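Local coordinates for transcriptional regulator, MarR family (Silicibacter pomeroyi DSS-3, PDB 3BJ6), which probably acts as a DNA-binding transcription factor, pairing two copies through their terminal helices to carry a helix-turn-helix domain on each, at the interface of chains A and B. Sequence-based numbering; all coordinates share one arbitrary frame. Chains: chain A/B, Transcriptional regulator, MarR family.

Four patches sample one two-fold interface, and helix 128-151 takes part in every one. Contact 1 sets it beside helices 5-16 and 102-123; contact 2, about 11 Å away between C-alpha centres, shares A:Leu141 and A:Phe145 with it. Contacts 2 and 3, about 17 Å apart between C-alpha centres, pair helix 18-35 with helix 128-151, with the roles of the chains exchanged. Contact 4, its C-alpha centre about 13 to 19 Å from those of the others, is where the two copies of helix 128-151 meet each other. Such interlocking of terminal helices fits the dimer typical of MarR regulators, in which the join can set the spacing of the two DNA-binding lobes.

Contact 1: the interface of chains A and B. Residues chain A 8, 11-12, 141, 145; chain B 119, 122-123.
A:Thr8 and A:Leu11 lie on one turn of helix 5-16 close against helix 102-123 of the partner, the CA atoms of A:Thr8 and B:Leu119 being 5.9 Å apart. B:Leu119 is the wedge here. Its CG stands beside its own backbone N, opposite the carbonyl carbon (chi1 -78°), and the two methyls then part company. B:Leu119 CD1 rests on helix backbone, 3.7 Å from A:Tyr12 N, while B:Leu119 CD2 turns inward to A:Leu11 CD2 and the far end of the A:Phe145 ring at CZ. The CG2 methyl of A:Thr8 covers the root of the same leucine.

A second apolar group forms around B:Phe122, whose ring swings out with CG anti to the backbone N (chi1 170°). A:Leu141 comes across it at about a right angle and puts CD2 over the centre of one face, 3.5 Å above the ring plane, a CH-pi contact. A:Leu11 CD2 lies 3.8 Å from B:Phe122 CD2 on the ring, and so bridges the two groups. The patch illustrates how branched side chains divide their methyls between neighbours in what is probably the dimer core typical of MarR regulators. At the last turn of helix 102-123, B:Ser123 bonds back to its own helix: its hydroxyl B:Ser123 OG donates to B:Leu119 O at 2.8 Å, from 38° above the carbonyl plane, and OG also lies 3.5 Å from A:Leu11 CD2.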
loop_
_atom_site.group_PDB
_atom_site.type_symbol
_atom_site.label_atom_id
_atom_site.label_comp_id
_atom_site.label_asym_id
_atom_site.label_seq_id
_atom_site.Cartn_x
_atom_site.Cartn_y
_atom_site.Cartn_z
ATOM N N THR A 8 0.785 7.359 19.234
ATOM C CA THR A 8 1.638 6.635 18.275
ATOM C C THR A 8 1.142 5.195 18.054
ATOM O O THR A 8 1.302 4.646 16.967
ATOM C CB THR A 8 3.157 6.658 18.656
ATOM O OG1 THR A 8 3.330 6.061 19.938
ATOM C CG2 THR A 8 3.665 8.058 18.718
ATOM N N LEU A 11 -1.605 5.787 15.542
ATOM C CA LEU A 11 -1.040 6.104 14.232
ATOM C C LEU A 11 -0.405 4.850 13.635
ATOM O O LEU A 11 -0.563 4.579 12.435
ATOM C CB LEU A 11 -0.009 7.245 14.331
ATOM C CG LEU A 11 0.653 7.667 12.991
ATOM C CD1 LEU A 11 -0.435 8.091 11.990
ATOM C CD2 LEU A 11 1.631 8.796 13.212
ATOM N N TYR A 12 0.318 4.091 14.462
ATOM C CA TYR A 12 0.871 2.830 13.989
ATOM C C TYR A 12 -0.196 1.877 13.408
ATOM O O TYR A 12 -0.007 1.273 12.334
ATOM C CB TYR A 12 1.690 2.144 15.087
ATOM C CG TYR A 12 2.360 0.849 14.644
ATOM C CD1 TYR A 12 3.403 0.857 13.705
ATOM C CD2 TYR A 12 1.973 -0.376 15.196
ATOM C CE1 TYR A 12 4.032 -0.356 13.300
ATOM C CE2 TYR A 12 2.584 -1.584 14.805
ATOM C CZ TYR A 12 3.625 -1.567 13.859
ATOM O OH TYR A 12 4.235 -2.745 13.459
ATOM N N LEU A 141 2.763 11.868 5.701
ATOM C CA LEU A 141 3.377 10.572 5.964
ATOM C C LEU A 141 4.196 10.043 4.807
ATOM O O LEU A 141 5.269 9.486 5.022
ATOM C CB LEU A 141 2.332 9.500 6.319
ATOM C CG LEU A 141 1.783 9.507 7.755
ATOM C CD1 LEU A 141 0.635 8.528 7.798
ATOM C CD2 LEU A 141 2.868 9.164 8.820
ATOM N N PHE A 145 8.204 9.213 5.439
ATOM C CA PHE A 145 8.868 7.926 5.249
ATOM C C PHE A 145 9.869 7.982 4.082
ATOM O O PHE A 145 10.946 7.379 4.159
ATOM C CB PHE A 145 7.815 6.831 5.041
ATOM C CG PHE A 145 7.028 6.529 6.280
ATOM C CD1 PHE A 145 7.677 6.122 7.440
ATOM C CD2 PHE A 145 5.644 6.630 6.279
ATOM C CE1 PHE A 145 6.927 5.823 8.618
ATOM C CE2 PHE A 145 4.898 6.338 7.404
ATOM C CZ PHE A 145 5.528 5.922 8.579
ATOM N N LEU B 119 7.552 7.889 14.909
ATOM C CA LEU B 119 6.133 8.264 14.762
ATOM C C LEU B 119 5.758 9.426 15.682
ATOM O O LEU B 119 4.958 10.291 15.296
ATOM C CB LEU B 119 5.204 7.080 15.018
ATOM C CG LEU B 119 5.083 6.069 13.876
ATOM C CD1 LEU B 119 3.898 5.149 14.222
ATOM C CD2 LEU B 119 4.869 6.787 12.516
ATOM N N PHE B 122 6.992 12.590 14.001
ATOM C CA PHE B 122 6.070 12.948 12.947
ATOM C C PHE B 122 4.820 13.594 13.557
ATOM O O PHE B 122 4.359 14.643 13.092
ATOM C CB PHE B 122 5.674 11.724 12.105
ATOM C CG PHE B 122 4.538 12.023 11.149
ATOM C CD1 PHE B 122 4.801 12.616 9.911
ATOM C CD2 PHE B 122 3.214 11.784 11.507
ATOM C CE1 PHE B 122 3.770 12.949 9.019
ATOM C CE2 PHE B 122 2.141 12.140 10.621
ATOM C CZ PHE B 122 2.442 12.714 9.378
ATOM N N SER B 123 4.275 12.967 14.594
ATOM C CA SER B 123 2.996 13.395 15.191
ATOM C C SER B 123 3.041 14.812 15.789
ATOM O O SER B 123 1.999 15.503 15.860
ATOM C CB SER B 123 2.557 12.406 16.280
ATOM O OG SER B 123 2.310 11.131 15.732
#

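Contact 2: the interface of chains A and B. Residues chain A 18, 138, 141-142, 145; chain B 17, 20-21.
B:Leu21 is received by one face of A helix 128-151, and its two methyls are handled differently. B:Leu21 CD1 reaches the A:Phe145 ring at CD2, 3.7 Å away, and lies beside the backbone at A:Thr142. B:Leu21 CD2 instead meets the side-chain amide of A:Gln138, with A:Gln138 OE1 at 3.4 Å. From the other side A:Thr18 crosses at about a right angle and sets its methyl CG2 4.0 Å from B:Leu21 CD2. B:Leu21 CG, anti to the backbone N (chi1 179°), carries the leucine fork away from helix 18-35 and into this seat. Below the fork, A:Thr142 OG1 packs on the methylene B:Leu21 CB at 3.7 Å, and A:Gln138 CG touches the methyl of B:Ala17.

The threonine is fixed from within its own helix: the hydroxyl A:Thr142 OG1 donates to the backbone A:Gln138 O at 2.9 Å, tilted 32° from the carbonyl plane. Replacing A:Thr142 with alanine would probably open a gap under B:Leu21 and leave the backbone carbonyl of A:Gln138 without this hydroxyl partner.

The seat is thus one half of a helix-packing joint in the probable dimer. Its amide is positioned by a bend of A:Gln138 at chi2 (87°), which folds it back towards the leucine and leaves A:Gln138 NE2 4.1 Å from B:Leu21 CD2.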
loop_
_atom_site.group_PDB
_atom_site.type_symbol
_atom_site.label_atom_id
_atom_site.label_comp_id
_atom_site.label_asym_id
_atom_site.label_seq_id
_atom_site.Cartn_x
_atom_site.Cartn_y
_atom_site.Cartn_z
ATOM N N THR A 18 -2.190 0.310 5.787
ATOM C CA THR A 18 -1.804 0.681 4.408
ATOM C C THR A 18 -1.746 -0.535 3.461
ATOM O O THR A 18 -2.200 -0.447 2.317
ATOM C CB THR A 18 -0.445 1.439 4.348
ATOM O OG1 THR A 18 -0.418 2.477 5.348
ATOM C CG2 THR A 18 -0.233 2.084 2.974
ATOM N N GLN A 138 -1.986 11.863 5.140
ATOM C CA GLN A 138 -1.553 10.911 4.118
ATOM C C GLN A 138 -0.335 11.396 3.337
ATOM O O GLN A 138 0.657 10.670 3.229
ATOM C CB GLN A 138 -2.682 10.579 3.120
ATOM C CG GLN A 138 -2.278 9.517 2.037
ATOM C CD GLN A 138 -2.497 8.072 2.468
ATOM O OE1 GLN A 138 -2.387 7.746 3.651
ATOM N NE2 GLN A 138 -2.873 7.191 1.499
ATOM N N LEU A 141 2.763 11.868 5.701
ATOM C CA LEU A 141 3.377 10.572 5.964
ATOM C C LEU A 141 4.196 10.043 4.807
ATOM O O LEU A 141 5.269 9.486 5.022
ATOM C CB LEU A 141 2.332 9.500 6.319
ATOM C CG LEU A 141 1.783 9.507 7.755
ATOM C CD1 LEU A 141 0.635 8.528 7.798
ATOM C CD2 LEU A 141 2.868 9.164 8.820
ATOM N N THR A 142 3.658 10.153 3.590
ATOM C CA THR A 142 4.396 9.707 2.388
ATOM C C THR A 142 5.784 10.366 2.329
ATOM O O THR A 142 6.785 9.696 2.140
ATOM C CB THR A 142 3.582 9.972 1.134
ATOM O OG1 THR A 142 2.308 9.318 1.286
ATOM C CG2 THR A 142 4.299 9.400 -0.119
ATOM N N PHE A 145 8.204 9.213 5.439
ATOM C CA PHE A 145 8.868 7.926 5.249
ATOM C C PHE A 145 9.869 7.982 4.082
ATOM O O PHE A 145 10.946 7.379 4.159
ATOM C CB PHE A 145 7.815 6.831 5.041
ATOM C CG PHE A 145 7.028 6.529 6.280
ATOM C CD1 PHE A 145 7.677 6.122 7.440
ATOM C CD2 PHE A 145 5.644 6.630 6.279
ATOM C CE1 PHE A 145 6.927 5.823 8.618
ATOM C CE2 PHE A 145 4.898 6.338 7.404
ATOM C CZ PHE A 145 5.528 5.922 8.579
ATOM N N ALA B 17 -1.936 8.020 -3.218
ATOM C CA ALA B 17 -0.638 8.028 -2.490
ATOM C C ALA B 17 -0.404 6.723 -1.715
ATOM O O ALA B 17 0.680 6.504 -1.220
ATOM C CB ALA B 17 -0.542 9.232 -1.520
ATOM N N PRO B 20 2.727 4.612 -3.322
ATOM C CA PRO B 20 4.059 5.114 -2.885
ATOM C C PRO B 20 4.244 5.158 -1.353
ATOM O O PRO B 20 5.344 4.884 -0.882
ATOM C CB PRO B 20 4.163 6.536 -3.496
ATOM C CG PRO B 20 2.737 6.895 -3.914
ATOM C CD PRO B 20 1.989 5.603 -4.131
ATOM N N LEU B 21 3.188 5.434 -0.588
ATOM C CA LEU B 21 3.276 5.367 0.879
ATOM C C LEU B 21 3.781 3.994 1.377
ATOM O O LEU B 21 4.684 3.913 2.214
ATOM C CB LEU B 21 1.925 5.680 1.526
ATOM C CG LEU B 21 1.866 5.612 3.077
ATOM C CD1 LEU B 21 2.923 6.470 3.781
ATOM C CD2 LEU B 21 0.472 5.989 3.589
#

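Contact 3: the interface of chains A and B. Residues chain A 20, 24; chain B 142, 145-146, 149.
A:Asn24 lies against one turn of B helix 128-151, facing B:Thr142, B:Phe145 and B:Ala146. The apolar contacts come first. The methylene A:Asn24 CB abuts the methylene B:Phe145 CB at 3.7 Å, so that it is the stem of the phenylalanine, not its ring, that faces helix 18-35. Beside it the methyl B:Ala146 CB sits 3.9 Å from A:Asn24 CG and also lies near the OD1 end of the amide, an end whose identity is doubtful; so small a side chain probably lets the amide settle close to the helix. One turn earlier on helix 18-35, A:Pro20 brings its ring carbon CB loosely towards B:Thr142 CG2, 4.3 Å away.

The polar side of the patch is doubtful and rests on the amide. A:Asn24 CG stands beside the backbone N and opposite the carbonyl carbon (chi1 -65°), which sets the amide against the partner's helix, and chi2 of 169° brings its OD1 end near B:Thr142. As modelled, A:Asn24 OD1 is 3.0 Å from the backbone B:Thr142 O, two atoms that can only accept. The amide has therefore probably been built the wrong way round, and half a turn about CB-CG would put its NH2 there as donor to that carbonyl. A leucine in place of A:Asn24 would probably lose any such link and leave B:Thr142 O with an apolar neighbour.

The joint is a smaller patch of the helix packing between the two copies in the likely dimer. Backbone completes it: the carbonyl oxygen A:Asn24 O lies 3.6 Å from B:Phe145 CB.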
loop_
_atom_site.group_PDB
_atom_site.type_symbol
_atom_site.label_atom_id
_atom_site.label_comp_id
_atom_site.label_asym_id
_atom_site.label_seq_id
_atom_site.Cartn_x
_atom_site.Cartn_y
_atom_site.Cartn_z
ATOM N N PRO A 20 -3.261 -3.797 3.731
ATOM C CA PRO A 20 -4.601 -4.273 3.347
ATOM C C PRO A 20 -5.420 -3.218 2.570
ATOM O O PRO A 20 -6.147 -3.600 1.634
ATOM C CB PRO A 20 -5.290 -4.601 4.699
ATOM C CG PRO A 20 -4.463 -3.896 5.743
ATOM C CD PRO A 20 -3.084 -3.810 5.206
ATOM N N ASN A 24 -7.214 -3.862 -0.999
ATOM C CA ASN A 24 -8.674 -3.631 -1.127
ATOM C C ASN A 24 -9.025 -2.608 -2.226
ATOM O O ASN A 24 -10.004 -2.797 -2.972
ATOM C CB ASN A 24 -9.297 -3.165 0.189
ATOM C CG ASN A 24 -9.246 -4.223 1.308
ATOM O OD1 ASN A 24 -9.515 -3.909 2.457
ATOM N ND2 ASN A 24 -8.872 -5.426 0.989
ATOM N N THR B 142 -10.442 1.417 4.319
ATOM C CA THR B 142 -10.064 -0.008 4.207
ATOM C C THR B 142 -11.335 -0.864 4.131
ATOM O O THR B 142 -11.470 -1.714 3.248
ATOM C CB THR B 142 -9.152 -0.421 5.363
ATOM O OG1 THR B 142 -8.016 0.462 5.367
ATOM C CG2 THR B 142 -8.647 -1.894 5.193
ATOM N N PHE B 145 -13.497 -0.094 0.721
ATOM C CA PHE B 145 -13.010 -0.807 -0.460
ATOM C C PHE B 145 -13.171 -2.345 -0.338
ATOM O O PHE B 145 -13.481 -3.023 -1.320
ATOM C CB PHE B 145 -11.557 -0.407 -0.764
ATOM C CG PHE B 145 -11.413 1.022 -1.241
ATOM C CD1 PHE B 145 -12.051 1.449 -2.397
ATOM C CD2 PHE B 145 -10.628 1.917 -0.539
ATOM C CE1 PHE B 145 -11.902 2.788 -2.849
ATOM C CE2 PHE B 145 -10.460 3.225 -0.963
ATOM C CZ PHE B 145 -11.096 3.676 -2.114
ATOM N N ALA B 146 -12.982 -2.879 0.868
ATOM C CA ALA B 146 -13.227 -4.299 1.092
ATOM C C ALA B 146 -14.657 -4.642 0.725
ATOM O O ALA B 146 -14.901 -5.659 0.037
ATOM C CB ALA B 146 -12.924 -4.688 2.562
ATOM N N ALA B 149 -15.229 -4.583 -2.999
ATOM C CA ALA B 149 -14.592 -5.747 -3.615
ATOM C C ALA B 149 -15.420 -7.038 -3.412
ATOM O O ALA B 149 -15.474 -7.878 -4.311
ATOM C CB ALA B 149 -13.186 -5.937 -3.115
#

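Contact 4: the interface of chains A and B. Residues chain A 130, 133, 137; chain B 130, 133, 137.
A:Ala133 and B:Ala133 meet methyl to methyl, CB to CB at 3.7 Å, where the two copies of helix 128-151 cross beside the two-fold axis. Having no atom beyond CB, each alanine lets the backbones draw in, to 6.2 Å between the two CA atoms. Each methyl also leans on the backbone of the opposite helix: B:Ala133 CB is 3.9 Å from A:Glu130 O. B:Val137 CG2 also approaches this carbonyl, 4.0 Å from A:Glu130 O.

A:Glu130 shows how a longer side chain passes such a crossing. Its CB lies 4.4 Å from B:Ala133 CB and at a similar, loose distance from the B:Val137 methyl CG2. CG follows beside the backbone N (chi1 -72°) and keeps near the same alanine methyl, flanking it. From there the chain is extended (chi2 172°), and CD takes the carboxylate onward, with A:Glu130 OE2 5.4 Å from B:Ala133 CB and OE1 farther still. The stem thus flanks the alanine loosely; the closer contacts are made by the backbone carbonyl, while the acid group is carried past the alanine seam.

The same set recurs with the chains exchanged, a simple example of small residues setting the distance between crossed helices. The crossing lies near the start of the C-terminal helix 128-151, in what is probably the dimerisation region, spatially away from the DNA-binding lobes.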
loop_
_atom_site.group_PDB
_atom_site.type_symbol
_atom_site.label_atom_id
_atom_site.label_comp_id
_atom_site.label_asym_id
_atom_site.label_seq_id
_atom_site.Cartn_x
_atom_site.Cartn_y
_atom_site.Cartn_z
ATOM N N GLU A 130 -12.560 16.433 8.341
ATOM C CA GLU A 130 -11.985 15.097 8.513
ATOM C C GLU A 130 -11.274 14.582 7.270
ATOM O O GLU A 130 -10.181 13.997 7.383
ATOM C CB GLU A 130 -13.068 14.079 8.912
ATOM C CG GLU A 130 -13.532 14.279 10.336
ATOM C CD GLU A 130 -14.738 13.415 10.662
ATOM O OE1 GLU A 130 -15.725 13.427 9.883
ATOM O OE2 GLU A 130 -14.689 12.726 11.704
ATOM N N ALA A 133 -8.044 16.534 6.669
ATOM C CA ALA A 133 -7.037 16.034 7.614
ATOM C C ALA A 133 -6.468 14.706 7.105
ATOM O O ALA A 133 -5.241 14.515 7.105
ATOM C CB ALA A 133 -7.640 15.848 9.004
ATOM N N VAL A 137 -2.459 14.442 6.243
ATOM C CA VAL A 137 -1.629 13.469 6.973
ATOM C C VAL A 137 -1.122 12.370 6.026
ATOM O O VAL A 137 0.052 12.010 6.082
ATOM C CB VAL A 137 -2.375 12.901 8.215
ATOM C CG1 VAL A 137 -1.525 11.817 8.935
ATOM C CG2 VAL A 137 -2.722 14.047 9.181
ATOM N N GLU B 130 -6.372 16.040 14.086
ATOM C CA GLU B 130 -5.966 15.664 12.729
ATOM C C GLU B 130 -5.526 14.210 12.642
ATOM O O GLU B 130 -5.913 13.492 11.700
ATOM C CB GLU B 130 -4.805 16.558 12.264
ATOM C CG GLU B 130 -5.267 17.961 11.909
ATOM C CD GLU B 130 -4.122 18.900 11.597
ATOM O OE1 GLU B 130 -3.140 18.920 12.377
ATOM O OE2 GLU B 130 -4.227 19.647 10.597
ATOM N N ALA B 133 -8.513 11.907 12.947
ATOM C CA ALA B 133 -9.244 11.920 11.679
ATOM C C ALA B 133 -8.527 11.035 10.641
ATOM O O ALA B 133 -9.179 10.237 9.933
ATOM C CB ALA B 133 -9.363 13.337 11.162
ATOM N N VAL B 137 -10.519 7.793 9.079
ATOM C CA VAL B 137 -10.715 7.718 7.628
ATOM C C VAL B 137 -9.931 6.546 7.000
ATOM O O VAL B 137 -10.467 5.834 6.161
ATOM C CB VAL B 137 -10.435 9.089 6.952
ATOM C CG1 VAL B 137 -10.586 8.979 5.422
ATOM C CG2 VAL B 137 -11.430 10.167 7.524
#